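Glyoxalase/bleomycin resistance protein/dioxygenase (Nostoc punctiforme PCC 73102, PDB 3KOL) probably acts as a metal-dependent enzyme of the vicinal oxygen chelate superfamily, perhaps a dioxygenase or lactoylglutathione lyase, and binds cobalt. Local coordinates at residues Q28-S33 with K63-I68; Y35-I40 with D142-E147; R111-I116 with R134-Y139. All coordinates share one frame; numbering follows the deposited sequence.

Contact 1. Residues Q28-S33 with K63-I68; sequences QDMQAS and KVANFI
A first torsion of 179° swings CG of selenomethionine Met30 opposite its backbone N, and two successive bends, at chi2 (57°) and chi3 (84°), then fold the end of the chain from the first turn of its helix against strand 64-68. The selenium rests alongside Ala65, Met30 SE to Ala65 CB 3.7 Å. Beyond it, the terminal methyl lies against the backbone at the start of the strand: Met30 CE is 3.3 Å from Lys63 O, just before the strand, and 3.7 Å from Val64 CA within it. No hydrogen bond crosses between the segments, so this is a van der Waals contact in which one bent chain, that of Met30, does nearly all the touching. It joins the start of helix 30-40 to strand 64-68 of the mixed sheet 17-27/74-79/64-68/44-45 in a vicinal oxygen chelate fold. Ala65 points toward the helix and its small methyl accommodates the selenium, while Val64 meets Phe78. The helix start is itself fixed by Asp29 at the N-cap, whose OD1 accepts from Ala32 N at 3.1 Å, met from above the carboxylate plane; Ser33 N bonds to Asp29 O at 3.0 Å. Lys63 NZ donates a hydrogen bond to Gly79 O.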
ATOM      1  N   GLN A  28      -0.153 -16.671   1.046  1.00 18.63           N
ATOM      2  CA  GLN A  28      -0.446 -18.103   1.073  1.00 20.89           C
ATOM      3  C   GLN A  28       0.406 -18.827   2.117  1.00 20.61           C
ATOM      4  O   GLN A  28      -0.062 -19.766   2.763  1.00 20.34           O
ATOM      5  CB  GLN A  28      -0.209 -18.713  -0.316  1.00 24.28           C
ATOM      6  CG  GLN A  28      -0.866 -20.076  -0.516  1.00 30.02           C
ATOM      7  CD  GLN A  28      -0.105 -21.209   0.147  1.00 34.01           C
ATOM      8  OE1 GLN A  28      -0.701 -22.136   0.702  1.00 36.58           O
ATOM      9  NE2 GLN A  28       1.219 -21.155   0.069  1.00 36.76           N
ATOM     10  N   ASP A  29       1.648 -18.378   2.282  1.00 19.81           N
ATOM     11  CA  ASP A  29       2.579 -18.984   3.234  1.00 21.50           C
ATOM     12  C   ASP A  29       3.020 -17.948   4.268  1.00 22.28           C
ATOM     13  O   ASP A  29       3.993 -17.226   4.056  1.00 21.49           O
ATOM     14  CB  ASP A  29       3.806 -19.521   2.487  1.00 22.53           C
ATOM     15  CG  ASP A  29       4.686 -20.401   3.358  1.00 25.45           C
ATOM     16  OD1 ASP A  29       4.799 -20.129   4.570  1.00 25.09           O
ATOM     17  OD2 ASP A  29       5.283 -21.359   2.823  1.00 27.49           O
HETATM   18  N   MSE A  30       2.315 -17.894   5.394  1.00 23.40           N
HETATM   19  CA  MSE A  30       2.616 -16.925   6.447  1.00 25.68           C
HETATM   20  C   MSE A  30       4.070 -16.878   6.918  1.00 24.32           C
HETATM   21  O   MSE A  30       4.640 -15.798   7.048  1.00 22.58           O
HETATM   22  CB  MSE A  30       1.699 -17.155   7.652  1.00 27.17           C
HETATM   23  CG  MSE A  30       1.954 -16.205   8.823  1.00 33.22           C
HETATM   24 SE   MSE A  30       1.809 -14.326   8.334  1.00 35.51          SE
HETATM   25  CE  MSE A  30      -0.110 -14.135   8.490  1.00 38.02           C
ATOM     26  N   GLN A  31       4.676 -18.030   7.181  1.00 23.35           N
ATOM     27  CA  GLN A  31       6.057 -18.031   7.652  1.00 23.16           C
ATOM     28  C   GLN A  31       7.045 -17.559   6.587  1.00 20.64           C
ATOM     29  O   GLN A  31       8.043 -16.914   6.908  1.00 20.77           O
ATOM     30  CB  GLN A  31       6.438 -19.419   8.175  1.00 27.91           C
ATOM     31  CG  GLN A  31       5.531 -19.891   9.309  1.00 35.17           C
ATOM     32  CD  GLN A  31       5.466 -18.903  10.468  1.00 38.57           C
ATOM     33  OE1 GLN A  31       4.388 -18.630  11.008  1.00 40.61           O
ATOM     34  NE2 GLN A  31       6.622 -18.374  10.863  1.00 40.11           N
ATOM     35  N   ALA A  32       6.774 -17.874   5.323  1.00 16.71           N
ATOM     36  CA  ALA A  32       7.658 -17.437   4.245  1.00 14.20           C
ATOM     37  C   ALA A  32       7.583 -15.914   4.154  1.00 13.77           C
ATOM     38  O   ALA A  32       8.586 -15.245   3.900  1.00 11.27           O
ATOM     39  CB  ALA A  32       7.234 -18.065   2.920  1.00 14.52           C
ATOM     40  N   SER A  33       6.390 -15.369   4.375  1.00 13.05           N
ATOM     41  CA  SER A  33       6.198 -13.923   4.322  1.00 13.01           C
ATOM     42  C   SER A  33       6.754 -13.223   5.560  1.00 13.23           C
ATOM     43  O   SER A  33       7.306 -12.127   5.450  1.00 12.01           O
ATOM     44  CB  SER A  33       4.715 -13.596   4.123  1.00 13.17           C
ATOM     45  OG  SER A  33       4.277 -14.080   2.859  1.00 15.45           O
ATOM     46  N   LYS A  63      -2.398 -16.388  12.402  1.00 30.49           N
ATOM     47  CA  LYS A  63      -3.271 -16.223  11.243  1.00 28.05           C
ATOM     48  C   LYS A  63      -3.031 -14.845  10.635  1.00 26.15           C
ATOM     49  O   LYS A  63      -3.270 -14.620   9.449  1.00 23.10           O
ATOM     50  CB  LYS A  63      -4.734 -16.349  11.670  1.00 30.25           C
ATOM     51  CG  LYS A  63      -5.725 -16.303  10.525  1.00 34.83           C
ATOM     52  CD  LYS A  63      -5.522 -17.473   9.573  1.00 37.28           C
ATOM     53  CE  LYS A  63      -6.581 -17.484   8.483  1.00 39.35           C
ATOM     54  NZ  LYS A  63      -6.367 -18.601   7.521  1.00 40.79           N
ATOM     55  N   VAL A  64      -2.565 -13.926  11.470  1.00 24.00           N
ATOM     56  CA  VAL A  64      -2.280 -12.566  11.049  1.00 22.64           C
ATOM     57  C   VAL A  64      -0.963 -12.112  11.664  1.00 22.44           C
ATOM     58  O   VAL A  64      -0.625 -12.502  12.783  1.00 21.93           O
ATOM     59  CB  VAL A  64      -3.398 -11.602  11.505  1.00 23.14           C
ATOM     60  CG1 VAL A  64      -3.039 -10.168  11.139  1.00 22.50           C
ATOM     61  CG2 VAL A  64      -4.714 -11.995  10.858  1.00 22.30           C
ATOM     62  N   ALA A  65      -0.220 -11.296  10.923  1.00 20.18           N
ATOM     63  CA  ALA A  65       1.047 -10.760  11.400  1.00 18.14           C
ATOM     64  C   ALA A  65       1.061  -9.272  11.066  1.00 17.69           C
ATOM     65  O   ALA A  65       0.546  -8.860  10.027  1.00 17.15           O
ATOM     66  CB  ALA A  65       2.216 -11.470  10.721  1.00 18.75           C
ATOM     67  N   ASN A  66       1.635  -8.471  11.957  1.00 16.17           N
ATOM     68  CA  ASN A  66       1.711  -7.029  11.766  1.00 15.88           C
ATOM     69  C   ASN A  66       3.163  -6.578  11.874  1.00 16.28           C
ATOM     70  O   ASN A  66       3.844  -6.899  12.847  1.00 17.10           O
ATOM     71  CB  ASN A  66       0.896  -6.301  12.845  1.00 19.70           C
ATOM     72  CG  ASN A  66      -0.602  -6.299  12.571  1.00 23.84           C
ATOM     73  OD1 ASN A  66      -1.152  -7.241  12.009  1.00 27.01           O
ATOM     74  ND2 ASN A  66      -1.273  -5.234  12.997  1.00 28.28           N
ATOM     75  N   PHE A  67       3.627  -5.841  10.874  1.00 11.89           N
ATOM     76  CA  PHE A  67       4.983  -5.304  10.855  1.00 13.10           C
ATOM     77  C   PHE A  67       4.836  -3.804  10.721  1.00 12.75           C
ATOM     78  O   PHE A  67       3.815  -3.322  10.226  1.00 12.17           O
ATOM     79  CB  PHE A  67       5.776  -5.873   9.676  1.00 13.55           C
ATOM     80  CG  PHE A  67       6.090  -7.332   9.817  1.00 14.63           C
ATOM     81  CD1 PHE A  67       7.193  -7.750  10.553  1.00 15.11           C
ATOM     82  CD2 PHE A  67       5.247  -8.294   9.269  1.00 15.72           C
ATOM     83  CE1 PHE A  67       7.451  -9.107  10.745  1.00 17.85           C
ATOM     84  CE2 PHE A  67       5.495  -9.649   9.455  1.00 15.68           C
ATOM     85  CZ  PHE A  67       6.600 -10.056  10.196  1.00 16.73           C
ATOM     86  N   ILE A  68       5.835  -3.059  11.172  1.00 12.16           N
ATOM     87  CA  ILE A  68       5.765  -1.605  11.094  1.00 12.82           C
ATOM     88  C   ILE A  68       7.071  -0.957  10.674  1.00 14.60           C
ATOM     89  O   ILE A  68       8.150  -1.515  10.875  1.00 14.96           O
ATOM     90  CB  ILE A  68       5.409  -0.992  12.449  1.00 14.14           C
ATOM     91  CG1 ILE A  68       6.505  -1.328  13.465  1.00 14.89           C
ATOM     92  CG2 ILE A  68       4.071  -1.509  12.919  1.00 16.70           C
ATOM     93  CD1 ILE A  68       6.531  -0.427  14.669  1.00 19.36           C
TER

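Contact 2. Residues Y35-I40 with D142-E147; sequences YFYGTI and DGFMIE. With CO (cobalt (II) ion), chain C.
Two neighbouring aromatic residues of one helix, Phe36 and Tyr37, both present ring edges to a single side chain, Ile146. Through them the end of helix 30-40, which includes a wider pi-type turn at 35-40, packs on the sheet that holds strand 145-150 in this vicinal oxygen chelate fold. Tyr37 OH is 3.5 Å from Ile146 CD1, and that methyl sits at the ring edge, in plane, with Tyr37 CE1 4.0 Å from Ile146 CD1. Phe36 CE2 lies 4.1 Å from Ile146 CG1. The two rings are turned against each other, for Phe36 CD2 stands over the centre of the Tyr37 ring at 3.5 Å above its plane. In this buried setting the Tyr37 hydroxyl is held by a hydrogen bond to Asp140. Ile146 points toward the helix, whereas the next residue on the strand, Glu147, carries its carboxylate to the metal site on an extended chain. His99 and His22 of the second subunit complete the protein ligands of the cobalt, and Glu147 OE2 accepts from a metal-bound water at 2.8 Å while Glu147 OE1 binds the cobalt at 2.1 Å.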
ATOM      1  N   TYR A  35       9.224 -14.255   7.152  1.00 12.56           N
ATOM      2  CA  TYR A  35      10.667 -14.324   6.946  1.00 14.27           C
ATOM      3  C   TYR A  35      11.122 -13.212   5.997  1.00 13.54           C
ATOM      4  O   TYR A  35      12.107 -12.517   6.249  1.00 13.73           O
ATOM      5  CB  TYR A  35      11.057 -15.678   6.358  1.00 18.16           C
ATOM      6  CG  TYR A  35      12.537 -15.961   6.471  1.00 21.16           C
ATOM      7  CD1 TYR A  35      13.096 -16.372   7.680  1.00 22.69           C
ATOM      8  CD2 TYR A  35      13.385 -15.785   5.378  1.00 24.96           C
ATOM      9  CE1 TYR A  35      14.468 -16.604   7.798  1.00 25.53           C
ATOM     10  CE2 TYR A  35      14.758 -16.010   5.485  1.00 26.33           C
ATOM     11  CZ  TYR A  35      15.290 -16.420   6.698  1.00 26.29           C
ATOM     12  OH  TYR A  35      16.642 -16.648   6.805  1.00 27.88           O
ATOM     13  N   PHE A  36      10.390 -13.058   4.901  1.00 12.85           N
ATOM     14  CA  PHE A  36      10.692 -12.044   3.890  1.00 11.59           C
ATOM     15  C   PHE A  36      10.635 -10.625   4.463  1.00 11.47           C
ATOM     16  O   PHE A  36      11.622  -9.897   4.435  1.00 10.46           O
ATOM     17  CB  PHE A  36       9.684 -12.170   2.742  1.00 10.66           C
ATOM     18  CG  PHE A  36       9.940 -11.235   1.588  1.00 12.63           C
ATOM     19  CD1 PHE A  36      10.900 -11.540   0.625  1.00 13.96           C
ATOM     20  CD2 PHE A  36       9.189 -10.073   1.441  1.00 11.38           C
ATOM     21  CE1 PHE A  36      11.102 -10.701  -0.471  1.00 12.62           C
ATOM     22  CE2 PHE A  36       9.383  -9.223   0.351  1.00 12.98           C
ATOM     23  CZ  PHE A  36      10.339  -9.537  -0.608  1.00 14.00           C
ATOM     24  N   TYR A  37       9.472 -10.230   4.979  1.00  9.98           N
ATOM     25  CA  TYR A  37       9.298  -8.882   5.512  1.00  9.10           C
ATOM     26  C   TYR A  37       9.984  -8.594   6.841  1.00 10.52           C
ATOM     27  O   TYR A  37      10.569  -7.530   7.015  1.00 10.04           O
ATOM     28  CB  TYR A  37       7.802  -8.562   5.629  1.00  9.35           C
ATOM     29  CG  TYR A  37       7.130  -8.414   4.278  1.00  8.77           C
ATOM     30  CD1 TYR A  37       7.386  -7.307   3.473  1.00  9.38           C
ATOM     31  CD2 TYR A  37       6.274  -9.399   3.792  1.00  8.35           C
ATOM     32  CE1 TYR A  37       6.807  -7.180   2.209  1.00 10.30           C
ATOM     33  CE2 TYR A  37       5.690  -9.289   2.525  1.00 10.46           C
ATOM     34  CZ  TYR A  37       5.960  -8.175   1.742  1.00  8.80           C
ATOM     35  OH  TYR A  37       5.388  -8.067   0.492  1.00  9.42           O
ATOM     36  N   GLY A  38       9.917  -9.538   7.775  1.00 11.16           N
ATOM     37  CA  GLY A  38      10.529  -9.314   9.076  1.00 12.11           C
ATOM     38  C   GLY A  38      12.009  -9.641   9.186  1.00 12.42           C
ATOM     39  O   GLY A  38      12.805  -8.824   9.657  1.00 15.24           O
ATOM     40  N   THR A  39      12.395 -10.831   8.747  1.00 12.66           N
ATOM     41  CA  THR A  39      13.788 -11.241   8.858  1.00 12.45           C
ATOM     42  C   THR A  39      14.725 -10.629   7.826  1.00 12.64           C
ATOM     43  O   THR A  39      15.749 -10.031   8.180  1.00 14.04           O
ATOM     44  CB  THR A  39      13.899 -12.773   8.811  1.00 13.75           C
ATOM     45  OG1 THR A  39      13.120 -13.329   9.880  1.00 16.15           O
ATOM     46  CG2 THR A  39      15.353 -13.216   8.970  1.00 15.34           C
ATOM     47  N   ILE A  40      14.389 -10.774   6.551  1.00 11.74           N
ATOM     48  CA  ILE A  40      15.238 -10.232   5.495  1.00 11.92           C
ATOM     49  C   ILE A  40      15.144  -8.715   5.349  1.00 11.97           C
ATOM     50  O   ILE A  40      16.162  -8.031   5.387  1.00 13.60           O
ATOM     51  CB  ILE A  40      14.917 -10.888   4.143  1.00 10.57           C
ATOM     52  CG1 ILE A  40      15.214 -12.390   4.217  1.00 10.88           C
ATOM     53  CG2 ILE A  40      15.739 -10.229   3.035  1.00 11.03           C
ATOM     54  CD1 ILE A  40      14.722 -13.188   3.022  1.00 12.48           C
ATOM     55  N   ASP A 142       4.567 -14.165  -2.619  1.00 16.98           N
ATOM     56  CA  ASP A 142       3.314 -14.364  -3.344  1.00 16.71           C
ATOM     57  C   ASP A 142       3.306 -13.729  -4.726  1.00 15.78           C
ATOM     58  O   ASP A 142       2.347 -13.889  -5.481  1.00 17.28           O
ATOM     59  CB  ASP A 142       2.144 -13.815  -2.526  1.00 16.84           C
ATOM     60  CG  ASP A 142       1.878 -14.632  -1.278  1.00 20.08           C
ATOM     61  OD1 ASP A 142       1.348 -15.754  -1.413  1.00 19.88           O
ATOM     62  OD2 ASP A 142       2.208 -14.163  -0.167  1.00 20.42           O
ATOM     63  N   GLY A 143       4.367 -13.006  -5.055  1.00 13.95           N
ATOM     64  CA  GLY A 143       4.433 -12.376  -6.359  1.00 14.33           C
ATOM     65  C   GLY A 143       4.070 -10.904  -6.345  1.00 13.60           C
ATOM     66  O   GLY A 143       3.904 -10.303  -7.404  1.00 15.22           O
ATOM     67  N   PHE A 144       3.935 -10.317  -5.158  1.00 13.44           N
ATOM     68  CA  PHE A 144       3.617  -8.891  -5.060  1.00 13.14           C
ATOM     69  C   PHE A 144       4.929  -8.119  -5.159  1.00 13.08           C
ATOM     70  O   PHE A 144       5.880  -8.399  -4.428  1.00 12.04           O
ATOM     71  CB  PHE A 144       2.930  -8.570  -3.731  1.00 13.24           C
ATOM     72  CG  PHE A 144       2.549  -7.125  -3.587  1.00 13.20           C
ATOM     73  CD1 PHE A 144       1.650  -6.543  -4.472  1.00 15.05           C
ATOM     74  CD2 PHE A 144       3.109  -6.339  -2.585  1.00 11.57           C
ATOM     75  CE1 PHE A 144       1.314  -5.194  -4.366  1.00 13.72           C
ATOM     76  CE2 PHE A 144       2.780  -4.987  -2.467  1.00 11.84           C
ATOM     77  CZ  PHE A 144       1.882  -4.414  -3.359  1.00 13.66           C
HETATM   78  N   MSE A 145       4.979  -7.137  -6.052  1.00 13.99           N
HETATM   79  CA  MSE A 145       6.205  -6.377  -6.260  1.00 14.49           C
HETATM   80  C   MSE A 145       6.548  -5.344  -5.195  1.00 14.28           C
HETATM   81  O   MSE A 145       5.731  -4.495  -4.842  1.00 11.04           O
HETATM   82  CB  MSE A 145       6.173  -5.690  -7.626  1.00 19.53           C
HETATM   83  CG  MSE A 145       7.440  -4.922  -7.942  1.00 28.47           C
HETATM   84 SE   MSE A 145       7.336  -4.041  -9.655  1.00 42.42          SE
HETATM   85  CE  MSE A 145       8.107  -5.452 -10.736  1.00 40.73           C
ATOM     86  N   ILE A 146       7.781  -5.420  -4.702  1.00 10.24           N
ATOM     87  CA  ILE A 146       8.277  -4.498  -3.687  1.00 10.69           C
ATOM     88  C   ILE A 146       9.396  -3.652  -4.281  1.00 12.04           C
ATOM     89  O   ILE A 146      10.194  -4.134  -5.080  1.00 11.23           O
ATOM     90  CB  ILE A 146       8.850  -5.254  -2.464  1.00  9.75           C
ATOM     91  CG1 ILE A 146       7.761  -6.117  -1.827  1.00  9.35           C
ATOM     92  CG2 ILE A 146       9.416  -4.255  -1.442  1.00  9.34           C
ATOM     93  CD1 ILE A 146       6.572  -5.319  -1.323  1.00  9.84           C
ATOM     94  N   GLU A 147       9.438  -2.383  -3.909  1.00 10.81           N
ATOM     95  CA  GLU A 147      10.487  -1.500  -4.389  1.00 10.68           C
ATOM     96  C   GLU A 147      11.209  -0.921  -3.191  1.00 11.95           C
ATOM     97  O   GLU A 147      10.588  -0.592  -2.189  1.00 12.29           O
ATOM     98  CB  GLU A 147       9.899  -0.349  -5.216  1.00 10.56           C
ATOM     99  CG  GLU A 147      10.892   0.783  -5.525  1.00 13.16           C
ATOM    100  CD  GLU A 147      10.231   1.965  -6.216  1.00 14.23           C
ATOM    101  OE1 GLU A 147       9.062   1.826  -6.622  1.00 14.10           O
ATOM    102  OE2 GLU A 147      10.888   3.023  -6.371  1.00 13.81           O
TER
HETATM  103 CO    CO C 302       7.625   3.079  -7.564  1.00 15.31          CO
HETATM  104  O   HOH W   1       9.226   4.572  -7.942  1.00 12.12           O
HETATM  105  O   HOH W   2       8.263   2.595  -9.434  1.00 25.40           O
HETATM  106  O   HOH W   3       6.420   4.400  -8.861  1.00 15.30           O

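Contact 3. Residues R111-I116 with R134-Y139; sequences RAVTVI and RGVYFY
Methyl-to-ring packing dominates between Ile116 and Phe138. The CD1 methyl at the end of Ile116 comes within 3.4 Å of Phe138 CE2 and 3.5 Å of Phe138 CD2, while CG1 lies over one face of the ring. Phe138 presents that face because its CG sits between the backbone N and the carbonyl carbon (chi1 49°). Contacts between aliphatic branches continue along the strand: Ile116 CD1 also lies 4.0 Å from Val136 CG1, so a single methyl bridges two alternate strand residues that point toward the helix, Val136 and Phe138. Val113, one turn earlier in the helix, adds a looser touch, Val113 CG2 to Val136 CG1 at 4.5 Å. Helix 109-118 here packs on the mixed sheet 96-104/145-150/134-139/123-129 of the vicinal oxygen chelate fold, the short helix and strand segments running nearly parallel at 18° with axes 9.9 Å apart. Between Val136 and Phe138, Tyr137 points away from the helix and touches the metal ligand Glu147. Ile121 and Ile123 extend the apolar layer around Ile116. Polar interactions lie at the start of the strand, where the Arg134 guanidinium forms a salt bridge with Asp110 through NH2 and a hydrogen bond to Thr129 through NE.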
ATOM      1  N   ARG A 111      23.684  -1.756   0.569  1.00 14.47           N
ATOM      2  CA  ARG A 111      23.547  -2.879   1.489  1.00 15.54           C
ATOM      3  C   ARG A 111      22.258  -3.636   1.202  1.00 13.83           C
ATOM      4  O   ARG A 111      22.235  -4.858   1.231  1.00 13.26           O
ATOM      5  CB  ARG A 111      23.555  -2.394   2.944  1.00 19.80           C
ATOM      6  CG  ARG A 111      23.199  -3.476   3.965  1.00 27.57           C
ATOM      7  CD  ARG A 111      23.991  -4.756   3.734  1.00 33.41           C
ATOM      8  NE  ARG A 111      25.429  -4.561   3.906  1.00 39.88           N
ATOM      9  CZ  ARG A 111      26.052  -4.588   5.081  1.00 41.59           C
ATOM     10  NH1 ARG A 111      25.363  -4.810   6.195  1.00 42.37           N
ATOM     11  NH2 ARG A 111      27.361  -4.384   5.146  1.00 41.47           N
ATOM     12  N   ALA A 112      21.184  -2.900   0.921  1.00 14.26           N
ATOM     13  CA  ALA A 112      19.896  -3.521   0.622  1.00 14.53           C
ATOM     14  C   ALA A 112      20.005  -4.400  -0.617  1.00 14.87           C
ATOM     15  O   ALA A 112      19.500  -5.524  -0.641  1.00 14.04           O
ATOM     16  CB  ALA A 112      18.826  -2.447   0.412  1.00 14.72           C
ATOM     17  N   VAL A 113      20.669  -3.890  -1.649  1.00 14.77           N
ATOM     18  CA  VAL A 113      20.841  -4.656  -2.882  1.00 14.22           C
ATOM     19  C   VAL A 113      21.634  -5.929  -2.570  1.00 13.01           C
ATOM     20  O   VAL A 113      21.305  -7.012  -3.055  1.00 13.48           O
ATOM     21  CB  VAL A 113      21.587  -3.816  -3.958  1.00 14.57           C
ATOM     22  CG1 VAL A 113      21.928  -4.669  -5.156  1.00 14.93           C
ATOM     23  CG2 VAL A 113      20.716  -2.644  -4.388  1.00 15.69           C
ATOM     24  N   THR A 114      22.667  -5.794  -1.747  1.00 14.18           N
ATOM     25  CA  THR A 114      23.498  -6.938  -1.374  1.00 14.93           C
ATOM     26  C   THR A 114      22.686  -7.945  -0.550  1.00 15.14           C
ATOM     27  O   THR A 114      22.828  -9.153  -0.719  1.00 16.54           O
ATOM     28  CB  THR A 114      24.735  -6.475  -0.572  1.00 17.79           C
ATOM     29  OG1 THR A 114      25.495  -5.551  -1.369  1.00 20.31           O
ATOM     30  CG2 THR A 114      25.613  -7.661  -0.205  1.00 18.22           C
ATOM     31  N   VAL A 115      21.834  -7.441   0.338  1.00 14.11           N
ATOM     32  CA  VAL A 115      20.988  -8.303   1.169  1.00 13.37           C
ATOM     33  C   VAL A 115      20.076  -9.135   0.274  1.00 14.50           C
ATOM     34  O   VAL A 115      19.921 -10.336   0.474  1.00 12.87           O
ATOM     35  CB  VAL A 115      20.135  -7.455   2.146  1.00 14.13           C
ATOM     36  CG1 VAL A 115      18.983  -8.286   2.718  1.00 13.09           C
ATOM     37  CG2 VAL A 115      21.025  -6.935   3.269  1.00 13.02           C
ATOM     38  N   ILE A 116      19.473  -8.489  -0.721  1.00 16.35           N
ATOM     39  CA  ILE A 116      18.590  -9.183  -1.652  1.00 17.98           C
ATOM     40  C   ILE A 116      19.360 -10.298  -2.360  1.00 17.84           C
ATOM     41  O   ILE A 116      18.846 -11.405  -2.555  1.00 17.28           O
ATOM     42  CB  ILE A 116      18.034  -8.206  -2.708  1.00 18.95           C
ATOM     43  CG1 ILE A 116      17.103  -7.195  -2.031  1.00 23.04           C
ATOM     44  CG2 ILE A 116      17.315  -8.976  -3.807  1.00 19.30           C
ATOM     45  CD1 ILE A 116      16.703  -6.035  -2.929  1.00 25.34           C
ATOM     46  N   ARG A 134      17.714   6.276  -6.450  1.00 19.48           N
ATOM     47  CA  ARG A 134      18.074   4.913  -6.825  1.00 17.86           C
ATOM     48  C   ARG A 134      16.932   3.967  -6.457  1.00 17.00           C
ATOM     49  O   ARG A 134      16.181   4.235  -5.518  1.00 16.30           O
ATOM     50  CB  ARG A 134      19.356   4.495  -6.095  1.00 17.15           C
ATOM     51  CG  ARG A 134      20.480   5.504  -6.227  1.00 20.46           C
ATOM     52  CD  ARG A 134      21.709   5.078  -5.441  1.00 20.80           C
ATOM     53  NE  ARG A 134      22.380   3.930  -6.045  1.00 22.08           N
ATOM     54  CZ  ARG A 134      23.344   3.236  -5.445  1.00 22.35           C
ATOM     55  NH1 ARG A 134      23.740   3.577  -4.225  1.00 21.76           N
ATOM     56  NH2 ARG A 134      23.914   2.207  -6.060  1.00 21.36           N
ATOM     57  N   GLY A 135      16.807   2.869  -7.193  1.00 15.40           N
ATOM     58  CA  GLY A 135      15.746   1.930  -6.894  1.00 14.83           C
ATOM     59  C   GLY A 135      16.005   0.515  -7.362  1.00 14.57           C
ATOM     60  O   GLY A 135      16.762   0.280  -8.303  1.00 16.61           O
ATOM     61  N   VAL A 136      15.382  -0.437  -6.680  1.00 13.47           N
ATOM     62  CA  VAL A 136      15.503  -1.844  -7.031  1.00 13.52           C
ATOM     63  C   VAL A 136      14.144  -2.479  -6.751  1.00 14.98           C
ATOM     64  O   VAL A 136      13.508  -2.179  -5.736  1.00 15.51           O
ATOM     65  CB  VAL A 136      16.614  -2.535  -6.208  1.00 13.80           C
ATOM     66  CG1 VAL A 136      16.270  -2.513  -4.729  1.00 14.38           C
ATOM     67  CG2 VAL A 136      16.813  -3.967  -6.697  1.00 14.07           C
ATOM     68  N   TYR A 137      13.694  -3.333  -7.665  1.00 14.40           N
ATOM     69  CA  TYR A 137      12.394  -3.992  -7.551  1.00 15.76           C
ATOM     70  C   TYR A 137      12.533  -5.504  -7.491  1.00 15.53           C
ATOM     71  O   TYR A 137      13.364  -6.091  -8.186  1.00 16.12           O
ATOM     72  CB  TYR A 137      11.517  -3.637  -8.755  1.00 16.37           C
ATOM     73  CG  TYR A 137      11.349  -2.159  -8.988  1.00 19.46           C
ATOM     74  CD1 TYR A 137      10.166  -1.506  -8.642  1.00 18.81           C
ATOM     75  CD2 TYR A 137      12.377  -1.407  -9.558  1.00 20.33           C
ATOM     76  CE1 TYR A 137      10.012  -0.141  -8.861  1.00 22.12           C
ATOM     77  CE2 TYR A 137      12.232  -0.043  -9.780  1.00 21.74           C
ATOM     78  CZ  TYR A 137      11.050   0.583  -9.434  1.00 22.03           C
ATOM     79  OH  TYR A 137      10.901   1.928  -9.675  1.00 24.55           O
ATOM     80  N   PHE A 138      11.697  -6.128  -6.674  1.00 14.42           N
ATOM     81  CA  PHE A 138      11.714  -7.574  -6.512  1.00 14.51           C
ATOM     82  C   PHE A 138      10.354  -8.028  -5.994  1.00 14.65           C
ATOM     83  O   PHE A 138       9.624  -7.251  -5.382  1.00 15.39           O
ATOM     84  CB  PHE A 138      12.830  -7.973  -5.540  1.00 12.62           C
ATOM     85  CG  PHE A 138      12.833  -7.178  -4.262  1.00 12.86           C
ATOM     86  CD1 PHE A 138      12.233  -7.679  -3.112  1.00 11.94           C
ATOM     87  CD2 PHE A 138      13.421  -5.917  -4.219  1.00 12.06           C
ATOM     88  CE1 PHE A 138      12.218  -6.936  -1.934  1.00 13.14           C
ATOM     89  CE2 PHE A 138      13.410  -5.162  -3.046  1.00 12.43           C
ATOM     90  CZ  PHE A 138      12.807  -5.676  -1.900  1.00 13.46           C
ATOM     91  N   TYR A 139      10.014  -9.285  -6.252  1.00 15.14           N
ATOM     92  CA  TYR A 139       8.735  -9.846  -5.825  1.00 16.39           C
ATOM     93  C   TYR A 139       8.821 -10.522  -4.463  1.00 16.04           C
ATOM     94  O   TYR A 139       9.863 -11.081  -4.105  1.00 14.82           O
ATOM     95  CB  TYR A 139       8.255 -10.872  -6.852  1.00 17.87           C
ATOM     96  CG  TYR A 139       8.013 -10.293  -8.222  1.00 19.40           C
ATOM     97  CD1 TYR A 139       6.974  -9.390  -8.440  1.00 21.62           C
ATOM     98  CD2 TYR A 139       8.827 -10.635  -9.306  1.00 20.91           C
ATOM     99  CE1 TYR A 139       6.749  -8.842  -9.695  1.00 21.35           C
ATOM    100  CE2 TYR A 139       8.608 -10.090 -10.570  1.00 20.09           C
ATOM    101  CZ  TYR A 139       7.565  -9.193 -10.752  1.00 22.00           C
ATOM    102  OH  TYR A 139       7.329  -8.636 -11.985  1.00 21.72           O
TER

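In the fold
Contacts 2 and 3 are buried, whereas contact 1 is only partly so. Contacts 1 and 2 share helix 30-40: its start is laid against strand 64-68 of one sheet, its end against strand 145-150 of the other. Contact 3, like contact 1, sets a helix on a strand, with a branched aliphatic chain and an aromatic ring in place of a selenomethionine lying along a strand backbone. Contacts 2 and 3 meet in neighbouring strands, linked by a probable backbone hydrogen bond from Ile146 N to Phe138 O and by packing of Phe36 against Phe138. Contacts 1 and 3 do not touch, their centres being about 21 Å apart. Among the three, contact 2 alone includes a metal ligand.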